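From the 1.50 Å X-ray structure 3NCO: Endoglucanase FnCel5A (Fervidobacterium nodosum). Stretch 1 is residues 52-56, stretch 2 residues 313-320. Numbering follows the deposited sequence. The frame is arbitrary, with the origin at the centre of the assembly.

Stretch 1, residues 52-56: ERGFD
Stretch 2, residues 313-320: LTTSALGK

How do the two backbones run where they meet? Stretch 1 opens in a helix and continues as loop: Glu52 (phi/psi -57/-36) and Arg53 (-70/-23) keep helical angles, Gly54 breaks out at 115/8 in a Schellman motif, and Phe55 (-66/150) and Asp56 (-95/-23) follow as loop. Stretch 2 is helical from Leu313 to Leu318, with Leu318 N bonded to Thr314 O at 3.0 Å and Gly319 N to Thr315 O at 2.7 Å; Gly319 then turns to 90/5 and leads to Lys320, the C-terminal residue, with phi -154. Across the two stretches the nearest CA atoms are those of Phe55 and Leu318, 6.9 Å apart. At both glycines a CB would be jammed against the preceding carbonyl oxygen, and at Gly54 an ideal CB would also sit 3.0 Å from Lys320 CE.

What does the terminal carboxylate meet on stretch 1? It forms a salt bridge with Arg53. The CA-to-CB bond of Arg53 points sideways, but chi angles of -178° (t), 60° (p), 180° (t) and 83° bring the guanidinium to the second stretch. Arg53 NH1 donates to Lys320 OXT at 2.9 Å and Arg53 NH2 to the same Lys320 OXT at 3.1 Å, so one oxygen receives both nitrogens at the guanidinium edge. Thr315 OG1 also lies near the guanidinium plane, 3.0 Å from Arg53 NH2. Thr314 CG2 approaches Arg53 NE to 3.6 Å, with Thr314 and Thr315 both in chi1 m.

How does the lysine side chain reach back? Lys320 starts sideways with chi1 60° (p) and then runs extended, its other three chi angles all t, until Lys320 NZ donates to Gly54 O at 3.1 Å. Thus the last residue grips stretch 1 twice, by its carboxylate and by its ammonium. A water joins the second site: it accepts from Lys320 NZ at 2.4 Å and donates to Gly54 O at 2.9 Å and to Asp56 OD1 at 3.2 Å.

What apolar packing accompanies these polar links? The CA-to-CB bond of Leu318 points toward stretch 1, and the side chain, with chi1 -178° (t) and chi2 54° (p), meets the ring of Phe55, whose chi1 is -69° (m) and chi2 -80°. Leu318 CD2 stands 4.1 Å from the Phe55 ring centroid, 9° off the normal, a CH-pi contact over the face; Leu318 CD1 comes within 3.7 Å of Phe55 CD1. Leu318 CD2 also packs 3.3 Å from Arg53 O.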

ATOM      1  N   GLU A  52      -0.818  19.527   3.328  1.00 19.65           N
ATOM      2  CA  GLU A  52      -0.440  20.595   4.291  1.00 24.40           C
ATOM      3  C   GLU A  52       0.328  20.034   5.474  1.00 22.52           C
ATOM      4  O   GLU A  52       1.227  20.713   6.040  1.00 24.21           O
ATOM      5  CB  GLU A  52      -1.653  21.378   4.860  1.00 24.55           C
ATOM      6  CG  GLU A  52      -2.546  21.998   3.854  1.00 30.79           C
ATOM      7  CD  GLU A  52      -3.800  22.684   4.453  1.00 32.45           C
ATOM      8  OE1 GLU A  52      -3.856  23.943   4.331  1.00 42.72           O
ATOM      9  OE2 GLU A  52      -4.735  21.991   5.005  1.00 41.13           O
ATOM     10  N   ARG A  53      -0.050  18.836   5.911  1.00 21.73           N
ATOM     11  CA  ARG A  53       0.613  18.241   7.081  1.00 20.85           C
ATOM     12  C   ARG A  53       2.046  17.838   6.778  1.00 20.44           C
ATOM     13  O   ARG A  53       2.882  17.752   7.709  1.00 20.36           O
ATOM     14  CB  ARG A  53      -0.207  17.073   7.649  1.00 19.91           C
ATOM     15  CG  ARG A  53       0.390  16.430   8.900  1.00 20.00           C
ATOM     16  CD  ARG A  53       0.517  17.459  10.073  1.00 19.06           C
ATOM     17  NE  ARG A  53       1.081  16.869  11.291  1.00 22.28           N
ATOM     18  CZ  ARG A  53       2.393  16.710  11.496  1.00 24.13           C
ATOM     19  NH1 ARG A  53       3.266  17.110  10.567  1.00 24.68           N
ATOM     20  NH2 ARG A  53       2.841  16.144  12.626  1.00 24.26           N
ATOM     21  N   GLY A  54       2.329  17.620   5.488  1.00 18.69           N
ATOM     22  CA  GLY A  54       3.697  17.410   5.040  1.00 20.22           C
ATOM     23  C   GLY A  54       3.976  16.018   4.475  1.00 19.32           C
ATOM     24  O   GLY A  54       5.121  15.695   4.194  1.00 20.75           O
ATOM     25  N   PHE A  55       2.922  15.204   4.283  1.00 18.95           N
ATOM     26  CA  PHE A  55       3.088  13.918   3.570  1.00 17.78           C
ATOM     27  C   PHE A  55       3.473  14.186   2.107  1.00 18.55           C
ATOM     28  O   PHE A  55       3.092  15.239   1.559  1.00 20.14           O
ATOM     29  CB  PHE A  55       1.791  13.089   3.647  1.00 17.10           C
ATOM     30  CG  PHE A  55       1.516  12.584   5.043  1.00 16.92           C
ATOM     31  CD1 PHE A  55       2.181  11.468   5.522  1.00 18.49           C
ATOM     32  CD2 PHE A  55       0.636  13.254   5.886  1.00 18.17           C
ATOM     33  CE1 PHE A  55       1.953  10.976   6.821  1.00 17.61           C
ATOM     34  CE2 PHE A  55       0.437  12.840   7.201  1.00 17.66           C
ATOM     35  CZ  PHE A  55       1.066  11.660   7.667  1.00 18.60           C
ATOM     36  N   ASP A  56       4.232  13.251   1.507  1.00 18.50           N
ATOM     37  CA  ASP A  56       4.620  13.390   0.100  1.00 17.86           C
ATOM     38  C   ASP A  56       3.701  12.674  -0.867  1.00 18.74           C
ATOM     39  O   ASP A  56       3.679  13.014  -2.050  1.00 17.55           O
ATOM     40  CB  ASP A  56       6.038  12.847  -0.114  1.00 19.04           C
ATOM     41  CG  ASP A  56       7.060  13.493   0.799  1.00 19.91           C
ATOM     42  OD1 ASP A  56       7.275  14.716   0.712  1.00 21.58           O
ATOM     43  OD2 ASP A  56       7.621  12.739   1.634  1.00 22.50           O
ATOM     44  N   LEU A 313       1.204  10.800  17.590  1.00 20.91           N
ATOM     45  CA  LEU A 313       1.169   9.666  16.659  1.00 20.16           C
ATOM     46  C   LEU A 313       1.497  10.095  15.228  1.00 19.59           C
ATOM     47  O   LEU A 313       2.235   9.379  14.531  1.00 20.31           O
ATOM     48  CB  LEU A 313      -0.174   8.930  16.674  1.00 18.74           C
ATOM     49  CG  LEU A 313      -0.220   7.624  15.854  1.00 18.23           C
ATOM     50  CD1 LEU A 313       0.778   6.622  16.411  1.00 20.50           C
ATOM     51  CD2 LEU A 313      -1.647   7.073  15.917  1.00 16.39           C
ATOM     52  N   THR A 314       0.919  11.215  14.782  1.00 19.27           N
ATOM     53  CA  THR A 314       1.132  11.656  13.385  1.00 19.35           C
ATOM     54  C   THR A 314       2.584  11.969  13.153  1.00 19.08           C
ATOM     55  O   THR A 314       3.164  11.586  12.134  1.00 19.80           O
ATOM     56  CB  THR A 314       0.196  12.833  12.998  1.00 20.04           C
ATOM     57  OG1 THR A 314      -1.164  12.380  13.098  1.00 19.41           O
ATOM     58  CG2 THR A 314       0.475  13.343  11.579  1.00 20.55           C
ATOM     59  N   THR A 315       3.171  12.670  14.121  1.00 19.72           N
ATOM     60  CA  THR A 315       4.618  12.965  14.041  1.00 20.34           C
ATOM     61  C   THR A 315       5.457  11.673  14.037  1.00 20.62           C
ATOM     62  O   THR A 315       6.469  11.576  13.332  1.00 22.04           O
ATOM     63  CB  THR A 315       5.026  13.933  15.172  1.00 22.09           C
ATOM     64  OG1 THR A 315       4.242  15.131  15.043  1.00 23.62           O
ATOM     65  CG2 THR A 315       6.513  14.274  15.091  1.00 22.13           C
ATOM     66  N   SER A 316       5.027  10.674  14.800  1.00 20.54           N
ATOM     67  CA  SER A 316       5.686   9.334  14.708  1.00 20.33           C
ATOM     68  C   SER A 316       5.706   8.741  13.310  1.00 20.76           C
ATOM     69  O   SER A 316       6.726   8.150  12.907  1.00 21.84           O
ATOM     70  CB  SER A 316       5.037   8.300  15.636  1.00 20.14           C
ATOM     71  OG  SER A 316       5.391   8.586  17.002  1.00 21.55           O
ATOM     72  N   ALA A 317       4.577   8.884  12.600  1.00 20.13           N
ATOM     73  CA  ALA A 317       4.467   8.305  11.247  1.00 19.33           C
ATOM     74  C   ALA A 317       5.217   9.112  10.182  1.00 19.98           C
ATOM     75  O   ALA A 317       5.625   8.564   9.133  1.00 21.02           O
ATOM     76  CB  ALA A 317       2.967   8.196  10.829  1.00 18.76           C
ATOM     77  N   LEU A 318       5.282  10.426  10.397  1.00 20.07           N
ATOM     78  CA  LEU A 318       5.773  11.352   9.367  1.00 21.94           C
ATOM     79  C   LEU A 318       7.202  11.806   9.605  1.00 22.98           C
ATOM     80  O   LEU A 318       7.985  11.989   8.658  1.00 23.34           O
ATOM     81  CB  LEU A 318       4.814  12.534   9.226  1.00 22.94           C
ATOM     82  CG  LEU A 318       5.128  13.578   8.165  1.00 21.43           C
ATOM     83  CD1 LEU A 318       5.308  12.909   6.824  1.00 23.40           C
ATOM     84  CD2 LEU A 318       3.999  14.643   8.138  1.00 24.76           C
ATOM     85  N   GLY A 319       7.547  11.996  10.876  1.00 22.63           N
ATOM     86  CA  GLY A 319       8.904  12.391  11.241  1.00 25.17           C
ATOM     87  C   GLY A 319       9.131  13.876  11.309  1.00 27.45           C
ATOM     88  O   GLY A 319      10.260  14.307  11.538  1.00 28.40           O
ATOM     89  N   LYS A 320       8.058  14.653  11.129  1.00 27.82           N
ATOM     90  CA  LYS A 320       8.105  16.101  11.274  1.00 30.16           C
ATOM     91  C   LYS A 320       6.713  16.642  11.656  1.00 29.74           C
ATOM     92  O   LYS A 320       6.582  17.808  12.113  1.00 30.30           O
ATOM     93  CB  LYS A 320       8.637  16.739   9.987  1.00 30.28           C
ATOM     94  CG  LYS A 320       7.769  16.428   8.765  1.00 31.07           C
ATOM     95  CD  LYS A 320       8.358  16.980   7.472  1.00 33.13           C
ATOM     96  CE  LYS A 320       7.429  16.568   6.330  1.00 36.85           C
ATOM     97  NZ  LYS A 320       7.659  17.284   5.027  1.00 41.87           N
ATOM     98  OXT LYS A 320       5.701  15.924  11.585  1.00 27.66           O
TER
HETATM   99  O   HOH W   1       7.113  17.220   2.675  1.00 44.38           O